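PDB 4BQH: Udp-n-acetylglucosamine pyrophosphorylase from Trypanosoma brucei, which probably catalyses the formation of UDP-N-acetylglucosamine and diphosphate from UTP and N-acetylglucosamine 1-phosphate. Local coordinates for residues A[14-20]-A[49-55]. Residues are numbered along the deposited sequence; the frame is centred on the assembly and turned at random.
With 9VU ((3S)-3-[2-(1,3-benzodioxol-5-yl)-2-oxidanylidene-ethyl]-4-bromanyl-5-methyl-3-oxidanyl-1H-indol-2-one), chain C.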
loop_
_atom_site.group_PDB
_atom_site.type_symbol
_atom_site.label_atom_id
_atom_site.label_comp_id
_atom_site.label_asym_id
_atom_site.label_seq_id
_atom_site.Cartn_x
_atom_site.Cartn_y
_atom_site.Cartn_z
ATOM N N ARG A 14 -23.140 20.381 8.226
ATOM C CA ARG A 14 -21.668 20.270 8.208
ATOM C C ARG A 14 -20.955 21.569 7.873
ATOM O O ARG A 14 -19.879 21.803 8.392
ATOM C CB ARG A 14 -21.201 19.153 7.290
ATOM C CG ARG A 14 -21.577 17.769 7.802
ATOM C CD ARG A 14 -21.252 16.702 6.788
ATOM N NE ARG A 14 -19.812 16.688 6.505
ATOM C CZ ARG A 14 -19.262 16.114 5.444
ATOM N NH1 ARG A 14 -20.021 15.495 4.545
ATOM N NH2 ARG A 14 -17.941 16.172 5.276
ATOM N N LEU A 15 -21.559 22.420 7.037
ATOM C CA LEU A 15 -20.922 23.685 6.644
ATOM C C LEU A 15 -21.327 24.911 7.469
ATOM O O LEU A 15 -20.745 25.990 7.305
ATOM C CB LEU A 15 -21.101 23.947 5.134
ATOM C CG LEU A 15 -20.125 23.238 4.162
ATOM C CD1 LEU A 15 -18.700 23.768 4.317
ATOM C CD2 LEU A 15 -20.127 21.724 4.320
ATOM N N THR A 16 -22.316 24.754 8.345
ATOM C CA THR A 16 -22.737 25.856 9.203
ATOM C C THR A 16 -21.673 26.167 10.255
ATOM O O THR A 16 -21.236 25.265 10.966
ATOM C CB THR A 16 -24.086 25.549 9.874
ATOM O OG1 THR A 16 -25.080 25.408 8.857
ATOM C CG2 THR A 16 -24.486 26.689 10.823
ATOM N N GLY A 17 -21.237 27.422 10.314
ATOM C CA GLY A 17 -20.239 27.856 11.307
ATOM C C GLY A 17 -18.820 27.419 10.967
ATOM O O GLY A 17 -17.925 27.488 11.809
ATOM N N ALA A 18 -18.612 26.984 9.719
ATOM C CA ALA A 18 -17.301 26.464 9.256
ATOM C C ALA A 18 -16.362 27.482 8.589
ATOM O O ALA A 18 -15.288 27.120 8.092
ATOM C CB ALA A 18 -17.509 25.255 8.349
ATOM N N ASN A 19 -16.741 28.758 8.599
ATOM C CA ASN A 19 -15.948 29.818 7.970
ATOM C C ASN A 19 -15.755 29.598 6.462
ATOM O O ASN A 19 -14.759 30.029 5.877
ATOM C CB ASN A 19 -14.601 30.016 8.685
ATOM C CG ASN A 19 -14.733 30.823 9.956
ATOM O OD1 ASN A 19 -14.086 30.523 10.958
ATOM N ND2 ASN A 19 -15.575 31.851 9.925
ATOM N N GLN A 20 -16.716 28.925 5.838
ATOM C CA GLN A 20 -16.655 28.654 4.407
ATOM C C GLN A 20 -18.014 29.002 3.806
ATOM O O GLN A 20 -18.627 28.215 3.076
ATOM C CB GLN A 20 -16.261 27.182 4.157
ATOM C CG GLN A 20 -14.829 26.856 4.619
ATOM C CD GLN A 20 -13.744 27.531 3.793
ATOM O OE1 GLN A 20 -13.981 27.963 2.669
ATOM N NE2 GLN A 20 -12.533 27.618 4.347
ATOM N N VAL A 49 -15.278 14.552 6.560
ATOM C CA VAL A 49 -14.362 15.701 6.640
ATOM C C VAL A 49 -14.944 16.788 7.535
ATOM O O VAL A 49 -16.104 17.207 7.370
ATOM C CB VAL A 49 -14.053 16.292 5.238
ATOM C CG1 VAL A 49 -13.417 17.686 5.342
ATOM C CG2 VAL A 49 -13.191 15.325 4.417
ATOM N N ASP A 50 -14.125 17.247 8.477
ATOM C CA ASP A 50 -14.516 18.288 9.415
ATOM C C ASP A 50 -13.962 19.612 8.883
ATOM O O ASP A 50 -12.766 19.872 8.950
ATOM C CB ASP A 50 -13.945 17.931 10.801
ATOM C CG ASP A 50 -14.296 18.939 11.894
ATOM O OD1 ASP A 50 -14.579 20.115 11.634
ATOM O OD2 ASP A 50 -14.240 18.528 13.063
ATOM N N PHE A 51 -14.845 20.424 8.302
ATOM C CA PHE A 51 -14.404 21.632 7.599
ATOM C C PHE A 51 -13.766 22.652 8.529
ATOM O O PHE A 51 -12.752 23.256 8.174
ATOM C CB PHE A 51 -15.555 22.220 6.748
ATOM C CG PHE A 51 -15.877 21.390 5.542
ATOM C CD1 PHE A 51 -15.121 21.515 4.373
ATOM C CD2 PHE A 51 -16.906 20.448 5.569
ATOM C CE1 PHE A 51 -15.393 20.722 3.268
ATOM C CE2 PHE A 51 -17.187 19.658 4.464
ATOM C CZ PHE A 51 -16.442 19.797 3.308
ATOM N N ARG A 52 -14.303 22.823 9.745
ATOM C CA ARG A 52 -13.648 23.720 10.707
ATOM C C ARG A 52 -12.235 23.260 11.052
ATOM O O ARG A 52 -11.300 24.059 11.090
ATOM C CB ARG A 52 -14.432 23.800 12.016
ATOM C CG ARG A 52 -15.653 24.681 11.944
ATOM C CD ARG A 52 -16.340 24.760 13.306
ATOM N NE ARG A 52 -15.520 25.465 14.294
ATOM C CZ ARG A 52 -15.437 26.788 14.425
ATOM N NH1 ARG A 52 -16.116 27.599 13.620
ATOM N NH2 ARG A 52 -14.663 27.312 15.375
ATOM N N HIS A 53 -12.096 21.961 11.309
ATOM C CA HIS A 53 -10.796 21.379 11.587
ATOM C C HIS A 53 -9.841 21.662 10.449
ATOM O O HIS A 53 -8.685 22.003 10.666
ATOM C CB HIS A 53 -10.928 19.871 11.832
ATOM C CG HIS A 53 -9.609 19.167 11.897
ATOM N ND1 HIS A 53 -8.680 19.454 12.840
ATOM C CD2 HIS A 53 -9.054 18.195 11.073
ATOM C CE1 HIS A 53 -7.588 18.688 12.632
ATOM N NE2 HIS A 53 -7.826 17.903 11.567
ATOM N N PHE A 54 -10.306 21.539 9.210
ATOM C CA PHE A 54 -9.398 21.798 8.084
ATOM C C PHE A 54 -8.931 23.245 7.903
ATOM O O PHE A 54 -7.854 23.476 7.335
ATOM C CB PHE A 54 -9.924 21.177 6.795
ATOM C CG PHE A 54 -9.420 19.767 6.588
ATOM C CD1 PHE A 54 -8.123 19.553 6.088
ATOM C CD2 PHE A 54 -10.197 18.666 6.960
ATOM C CE1 PHE A 54 -7.630 18.261 5.915
ATOM C CE2 PHE A 54 -9.707 17.359 6.787
ATOM C CZ PHE A 54 -8.415 17.164 6.284
ATOM N N ASN A 55 -9.713 24.215 8.387
ATOM C CA ASN A 55 -9.178 25.583 8.480
ATOM C C ASN A 55 -7.935 25.642 9.371
ATOM O O ASN A 55 -6.950 26.305 9.036
ATOM C CB ASN A 55 -10.237 26.559 8.999
ATOM C CG ASN A 55 -11.468 26.618 8.111
ATOM O OD1 ASN A 55 -11.393 26.492 6.875
ATOM N ND2 ASN A 55 -12.621 26.826 8.747
HETATM O OAN 9VU C . -11.660 15.964 8.997
HETATM C CAH 9VU C . -11.597 14.811 9.466
HETATM N NAG 9VU C . -12.666 14.077 9.784
HETATM C CAC 9VU C . -12.244 12.890 10.301
HETATM C CAB 9VU C . -12.977 11.874 10.766
HETATM C CAA 9VU C . -12.408 10.709 11.305
HETATM C CAF 9VU C . -11.010 10.638 11.362
HETATM C CAJ 9VU C . -10.379 9.469 11.909
HETATM C CAE 9VU C . -10.280 11.738 10.860
HETATM BR BRA 9VU C . -8.388 11.573 10.894
HETATM C CAD 9VU C . -10.883 12.842 10.337
HETATM C CAI 9VU C . -10.415 14.092 9.796
HETATM O OAL 9VU C . -9.764 14.851 10.819
HETATM C CAM 9VU C . -9.360 13.987 8.662
HETATM C CAO 9VU C . -9.913 13.379 7.356
HETATM O OAP 9VU C . -11.138 13.205 7.269
HETATM C CAQ 9VU C . -8.993 13.100 6.302
HETATM C CAV 9VU C . -7.611 13.053 6.498
HETATM C CAU 9VU C . -6.761 12.799 5.486
HETATM O OAY 9VU C . -5.400 12.706 5.516
HETATM C CAX 9VU C . -5.015 12.833 4.120
HETATM O OAW 9VU C . -6.147 12.306 3.416
HETATM C CAT 9VU C . -7.202 12.553 4.252
HETATM C CAS 9VU C . -8.519 12.565 3.989
HETATM C CAR 9VU C . -9.439 12.826 5.003
HETATM O O HOH W 1 -17.795 20.168 9.048
HETATM O O HOH W 2 -18.353 17.333 9.036
HETATM O O HOH W 3 -12.381 27.775 11.579
#
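Ala18 and Arg52 bring the two backbones closest, their CA atoms 4.8 Å apart. Here the end of helix 7-15 and the turn after it, a type II beta turn from Leu15 to Ala18, meet the first turn of helix 51-64. Asp50 is the N-cap of that helix; its OD1 accepts from His53 N. A water bridges Arg14 O and Phe51 N.

Arg14 NH2 donates to Val49 O at 3.0 Å, in the carbonyl plane and on a lone pair. The same nitrogen also bonds Leu46 O, and NH1 bonds Ile42 O, which fixes the guanidinium. A second water links Arg14 NE to Val49 O. Phe51 lies between Leu15 CD1 over one ring face, a CH-pi contact 4.1 Å from the centroid, and Val49 CG1 over the opposite face. Ala18 CB packs on Phe51 CB. Arg52 CG packs against Ala18 CA. The bend at chi3 (67°) then brings Arg52 NH1 to Gly17 O at 2.6 Å, nearly in line with the C=O bond, though the N-H is bent (147°). Asn55 uses both ends of its amide. Asn55 ND2 donates to Ala18 O at 2.8 Å from above the carbonyl plane, and Asn55 OD1 accepts from Gln20 NE2. Gln20 NE2 also donates to Gly221 O, and Gln20 OE1 accepts from Ile223 N.

Asp50 N donates to the inhibitor carbonyl OAN at 2.8 Å, and Phe54 turns its ring edge to the same oxygen. The contact thus joins the end of helix 7-15 and its following turn to the capped start of helix 51-64, which forms one wall of the allosteric inhibitor pocket.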